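Local structure of GDSL-like protein (Roseburia intestinalis L1-82, 6HFZ) at residues I75-I79 / D262-C266; S296-P302 / H354-P360. The protein is a two-domain esterase of the SGNH hydrolase clan that acts on acetylated mannans, helping to remove acetyl groups from beta-mannans. All coordinates share one frame; numbering follows the deposited sequence.

Contact 1 of 2, residues I75-I79 / D262-C266; sequences INAGI and DITDC
I263 reaches with a single methyl carbon, CD1, from the beta-rich second domain to the backbone of A77 in the SGNH hydrolase domain. I263 CD1 lies 3.6 Å from A77 CA, nearer than the 4.1 Å to A77 CB. The receiving strand, 71-78, is the outermost parallel strand of the hydrolase sheet, paired on its inner side with strand 32-39. The incoming residue sits second in a type I turn from D262 to D265.

I263 carries most of the contact, and its torsions explain its reach: CG1 stands between the backbone N and the carbonyl carbon (chi1 68°), and the chain then runs extended to CD1. I79 meets it at an oblique angle from further along the chain. I79 CG1 touches I263 CD1 at 3.7 Å, while I79 CD1 continues over the turn to lie beside I263 O. The side-chain part of the contact is apolar, and R90 of helix 84-96 touches both isoleucines.

The two backbones are shaped by local polar bonds. N76 OD1 accepts from G78 N at 2.9 Å in an Asx turn, with the N-H nearly in line with the C=O, while ND2 of the same amide binds T43 O and Y74 OH. A CB on G78 would come within about 3.1 Å of N76 OD1, so this turn suits a residue without a side chain. G78 also lies near, but does not touch, S41, D190 and H193, whose geometry is consistent with a Ser-His-Asp triad. In the facing turn, T264 OG1 donates to the syn side of D262 OD2 at 2.9 Å, which fixes the threonine's rotation and leaves T264 CG2 3.7 Å from G78 O.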
loop_
_atom_site.group_PDB
_atom_site.type_symbol
_atom_site.label_atom_id
_atom_site.label_comp_id
_atom_site.label_asym_id
_atom_site.label_seq_id
_atom_site.Cartn_x
_atom_site.Cartn_y
_atom_site.Cartn_z
ATOM N N ILE A 75 -10.208 -3.862 10.409
ATOM C CA ILE A 75 -8.910 -3.206 10.347
ATOM C C ILE A 75 -8.682 -2.667 8.929
ATOM O O ILE A 75 -8.405 -3.453 8.051
ATOM C CB ILE A 75 -7.784 -4.161 10.767
ATOM C CG1 ILE A 75 -8.011 -4.707 12.178
ATOM C CG2 ILE A 75 -6.402 -3.526 10.625
ATOM C CD1 ILE A 75 -7.439 -6.078 12.306
ATOM N N ASN A 76 -8.850 -1.350 8.756
ATOM C CA ASN A 76 -8.658 -0.700 7.464
ATOM C C ASN A 76 -7.341 0.052 7.500
ATOM O O ASN A 76 -7.285 1.121 8.061
ATOM C CB ASN A 76 -9.798 0.219 7.052
ATOM C CG ASN A 76 -9.652 0.628 5.602
ATOM O OD1 ASN A 76 -8.541 0.886 5.141
ATOM N ND2 ASN A 76 -10.762 0.646 4.884
ATOM N N ALA A 77 -6.332 -0.535 6.840
ATOM C CA ALA A 77 -4.969 -0.021 6.795
ATOM C C ALA A 77 -4.666 0.563 5.408
ATOM O O ALA A 77 -3.520 0.558 4.955
ATOM C CB ALA A 77 -3.993 -1.098 7.150
ATOM N N GLY A 78 -5.690 1.056 4.721
ATOM C CA GLY A 78 -5.527 1.787 3.457
ATOM C C GLY A 78 -4.959 3.189 3.676
ATOM O O GLY A 78 -5.361 3.879 4.635
ATOM N N ILE A 79 -4.051 3.610 2.785
ATOM C CA ILE A 79 -3.532 4.957 2.788
ATOM C C ILE A 79 -3.484 5.413 1.334
ATOM O O ILE A 79 -2.815 4.797 0.545
ATOM C CB ILE A 79 -2.146 5.078 3.459
ATOM C CG1 ILE A 79 -2.096 4.591 4.911
ATOM C CG2 ILE A 79 -1.646 6.513 3.343
ATOM C CD1 ILE A 79 -0.718 4.631 5.525
ATOM N N ASP A 262 -4.479 8.930 13.152
ATOM C CA ASP A 262 -4.519 7.599 12.582
ATOM C C ASP A 262 -3.641 7.620 11.331
ATOM O O ASP A 262 -3.080 8.633 11.017
ATOM C CB ASP A 262 -5.938 7.181 12.243
ATOM C CG ASP A 262 -6.433 7.960 11.059
ATOM O OD1 ASP A 262 -6.391 9.186 11.156
ATOM O OD2 ASP A 262 -6.771 7.323 10.048
ATOM N N ILE A 263 -3.541 6.494 10.633
ATOM C CA ILE A 263 -2.451 6.339 9.679
ATOM C C ILE A 263 -2.688 7.172 8.430
ATOM O O ILE A 263 -1.745 7.405 7.722
ATOM C CB ILE A 263 -2.219 4.866 9.310
ATOM C CG1 ILE A 263 -3.393 4.296 8.507
ATOM C CG2 ILE A 263 -1.873 4.054 10.532
ATOM C CD1 ILE A 263 -3.193 2.848 8.040
ATOM N N THR A 264 -3.937 7.564 8.125
ATOM C CA THR A 264 -4.220 8.431 6.997
ATOM C C THR A 264 -3.700 9.866 7.209
ATOM O O THR A 264 -3.575 10.626 6.228
ATOM C CB THR A 264 -5.711 8.461 6.655
ATOM O OG1 THR A 264 -6.429 9.066 7.735
ATOM C CG2 THR A 264 -6.259 7.081 6.339
ATOM N N ASP A 265 -3.411 10.230 8.462
ATOM C CA ASP A 265 -2.691 11.495 8.828
ATOM C C ASP A 265 -1.192 11.238 8.603
ATOM O O ASP A 265 -0.445 10.919 9.559
ATOM C CB ASP A 265 -3.034 11.842 10.280
ATOM C CG ASP A 265 -2.478 13.141 10.841
ATOM O OD1 ASP A 265 -1.970 13.968 10.054
ATOM O OD2 ASP A 265 -2.560 13.306 12.072
ATOM N N CYS A 266 -0.779 11.281 7.325
ATOM C CA CYS A 266 0.459 10.639 6.974
ATOM C C CYS A 266 1.659 11.593 7.079
ATOM O O CYS A 266 2.785 11.105 7.102
ATOM C CB CYS A 266 0.348 9.988 5.606
ATOM S SG CYS A 266 -0.158 11.135 4.311
#

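Contact 2 of 2, residues S296-P302 / H354-P360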
loop_
_atom_site.group_PDB
_atom_site.type_symbol
_atom_site.label_atom_id
_atom_site.label_comp_id
_atom_site.label_asym_id
_atom_site.label_seq_id
_atom_site.Cartn_x
_atom_site.Cartn_y
_atom_site.Cartn_z
ATOM N N SER A 296 2.961 19.077 -2.121
ATOM C CA SER A 296 1.925 19.952 -1.615
ATOM C C SER A 296 1.143 20.574 -2.775
ATOM O O SER A 296 1.711 21.028 -3.745
ATOM C CB SER A 296 2.533 21.020 -0.718
ATOM O OG SER A 296 1.559 22.021 -0.418
ATOM N N VAL A 297 -0.183 20.585 -2.680
ATOM C CA VAL A 297 -0.987 21.333 -3.644
ATOM C C VAL A 297 -1.138 22.790 -3.197
ATOM O O VAL A 297 -1.700 23.619 -3.954
ATOM C CB VAL A 297 -2.365 20.693 -3.849
ATOM C CG1 VAL A 297 -2.219 19.377 -4.630
ATOM C CG2 VAL A 297 -3.103 20.506 -2.531
ATOM N N LYS A 298 -0.708 23.084 -1.974
ATOM C CA LYS A 298 -0.615 24.464 -1.474
ATOM C C LYS A 298 0.750 25.010 -1.879
ATOM O O LYS A 298 1.754 24.527 -1.370
ATOM C CB LYS A 298 -0.791 24.490 0.044
ATOM C CG LYS A 298 -2.201 24.182 0.522
ATOM C CD LYS A 298 -2.366 24.328 2.015
ATOM C CE LYS A 298 -3.416 23.389 2.580
ATOM N NZ LYS A 298 -3.879 23.839 3.915
ATOM N N LEU A 299 0.758 25.966 -2.824
ATOM C CA LEU A 299 1.932 26.407 -3.537
ATOM C C LEU A 299 2.236 27.868 -3.189
ATOM O O LEU A 299 1.320 28.622 -2.834
ATOM C CB LEU A 299 1.645 26.325 -5.040
ATOM C CG LEU A 299 1.470 24.944 -5.682
ATOM C CD1 LEU A 299 1.435 25.093 -7.199
ATOM C CD2 LEU A 299 2.583 23.986 -5.265
ATOM N N PRO A 300 3.495 28.294 -3.333
ATOM C CA PRO A 300 4.641 27.457 -3.627
ATOM C C PRO A 300 5.158 26.755 -2.363
ATOM O O PRO A 300 4.712 27.029 -1.257
ATOM C CB PRO A 300 5.691 28.416 -4.204
ATOM C CG PRO A 300 5.406 29.738 -3.542
ATOM C CD PRO A 300 3.995 29.645 -2.989
ATOM N N ALA A 301 6.112 25.837 -2.566
ATOM C CA ALA A 301 6.742 25.064 -1.510
ATOM C C ALA A 301 8.234 24.891 -1.818
ATOM O O ALA A 301 8.695 25.165 -2.934
ATOM C CB ALA A 301 6.049 23.730 -1.394
ATOM N N PRO A 302 9.039 24.485 -0.823
ATOM C CA PRO A 302 10.476 24.344 -0.993
ATOM C C PRO A 302 10.866 23.146 -1.852
ATOM O O PRO A 302 10.021 22.274 -2.151
ATOM C CB PRO A 302 11.000 24.085 0.418
ATOM C CG PRO A 302 9.947 24.646 1.303
ATOM C CD PRO A 302 8.666 24.289 0.582
ATOM N N HIS A 354 10.962 30.087 -1.087
ATOM C CA HIS A 354 10.266 31.210 -1.614
ATOM C C HIS A 354 9.706 32.022 -0.454
ATOM O O HIS A 354 9.252 31.455 0.539
ATOM C CB HIS A 354 9.154 30.795 -2.594
ATOM C CG HIS A 354 9.578 29.763 -3.581
ATOM N ND1 HIS A 354 9.557 28.415 -3.281
ATOM C CD2 HIS A 354 10.037 29.871 -4.845
ATOM C CE1 HIS A 354 9.956 27.733 -4.339
ATOM N NE2 HIS A 354 10.258 28.601 -5.308
ATOM N N GLU A 355 9.743 33.357 -0.603
ATOM C CA GLU A 355 9.308 34.251 0.463
ATOM C C GLU A 355 7.875 33.884 0.876
ATOM O O GLU A 355 7.528 33.880 2.065
ATOM C CB GLU A 355 9.424 35.705 -0.010
ATOM C CG GLU A 355 10.093 36.614 1.005
ATOM C CD GLU A 355 9.408 36.682 2.360
ATOM O OE1 GLU A 355 10.134 36.725 3.375
ATOM O OE2 GLU A 355 8.154 36.696 2.398
ATOM N N ASN A 356 7.067 33.525 -0.124
ATOM C CA ASN A 356 5.642 33.250 0.038
ATOM C C ASN A 356 5.351 31.734 0.145
ATOM O O ASN A 356 4.274 31.302 -0.237
ATOM C CB ASN A 356 4.854 33.867 -1.125
ATOM C CG ASN A 356 5.269 33.379 -2.501
ATOM O OD1 ASN A 356 6.439 33.069 -2.744
ATOM N ND2 ASN A 356 4.315 33.330 -3.421
ATOM N N ASP A 357 6.286 30.912 0.636
ATOM C CA ASP A 357 6.036 29.448 0.703
ATOM C C ASP A 357 4.806 29.196 1.585
ATOM O O ASP A 357 4.721 29.731 2.681
ATOM C CB ASP A 357 7.259 28.684 1.230
ATOM C CG ASP A 357 8.253 28.304 0.140
ATOM O OD1 ASP A 357 7.847 28.219 -1.044
ATOM O OD2 ASP A 357 9.427 28.118 0.462
ATOM N N ALA A 358 3.859 28.390 1.082
ATOM C CA ALA A 358 2.557 28.111 1.780
ATOM C C ALA A 358 2.761 27.130 2.939
ATOM O O ALA A 358 2.021 27.105 3.939
ATOM C CB ALA A 358 1.568 27.566 0.773
ATOM N N VAL A 359 3.757 26.259 2.767
ATOM C CA VAL A 359 4.044 25.193 3.700
ATOM C C VAL A 359 5.556 24.991 3.746
ATOM O O VAL A 359 6.281 25.263 2.787
ATOM C CB VAL A 359 3.380 23.859 3.282
ATOM C CG1 VAL A 359 1.859 23.918 3.287
ATOM C CG2 VAL A 359 3.895 23.356 1.942
ATOM N N PRO A 360 6.053 24.433 4.852
ATOM C CA PRO A 360 7.436 23.985 4.931
ATOM C C PRO A 360 7.583 22.666 4.160
ATOM O O PRO A 360 6.588 22.041 3.783
ATOM C CB PRO A 360 7.662 23.726 6.412
ATOM C CG PRO A 360 6.287 23.367 6.922
ATOM C CD PRO A 360 5.315 24.182 6.097
#
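The imidazole of H354 has P300 over one face: P300 CB stands 4.2 Å from the ring centroid and 21° off its normal, a CH-pi contact displaced toward the rim. At the ring edge lie the D357 carboxylate carbon, in plane, and A301 O, which is 3.2 Å from H354 CE1. The amide of N356 crosses the P300 ring at about a right angle, with N356 OD1 3.6 Å from P300 CG. Two loops at one end of the second domain's beta strands are joined here, 296-302 and 354-360.

D357 works on both sides of the contact. D357 OD1 accepts from H354 ND1 on the syn side at 2.8 Å, while D357 OD2 takes H354 N at 2.9 Å from above the carboxylate plane; the same OD2 lies against P302 CG. An alanine at D357 is likely to leave H354 ND1 and N without their carboxylate partner, setting the imidazole free to turn from P300.

The peptide bond before P300 is cis, and P300 O accepts A358 N at 2.8 Å with an N-H...O angle of 167°, a straight backbone hydrogen bond between the loops. Beyond it, A358 CB rests against K298 CB, and V359 CG2, placed between its backbone N and carbonyl carbon (chi1 of CG1 -64°), packs on S296 and A301 CB. V359 O is buried without a polar partner, with P302 CD beside it at 3.4 Å.

Chemically, the histidine-carboxylate bond ties both ends of the H354-D357 turn together, and the adjacent carboxylate would probably favour a protonated imidazole.

How the contacts relate
From the N terminus, the chain first builds the hydrolase domain, where residues 75-79 lie on strand 71-78 at the edge of its sheet and run into the following loop. It then completes that domain and enters the second one before 262-266 returns to this edge, so contact 1 closes a span of 182 intervening residues and ties the two domains together. Contact 2 opens only afterwards: 296-302 comes after strand 288-295, and the loop 354-360 after strand 342-352, closing a shorter, helix-free span of 51 residues within the second domain. The contacts are thus in series, neither nested nor crossed. The centres of contacts 1 and 2 lie about 25 Å apart, and the nearest atoms of contacts 1 and 2 about 11 Å, without touching.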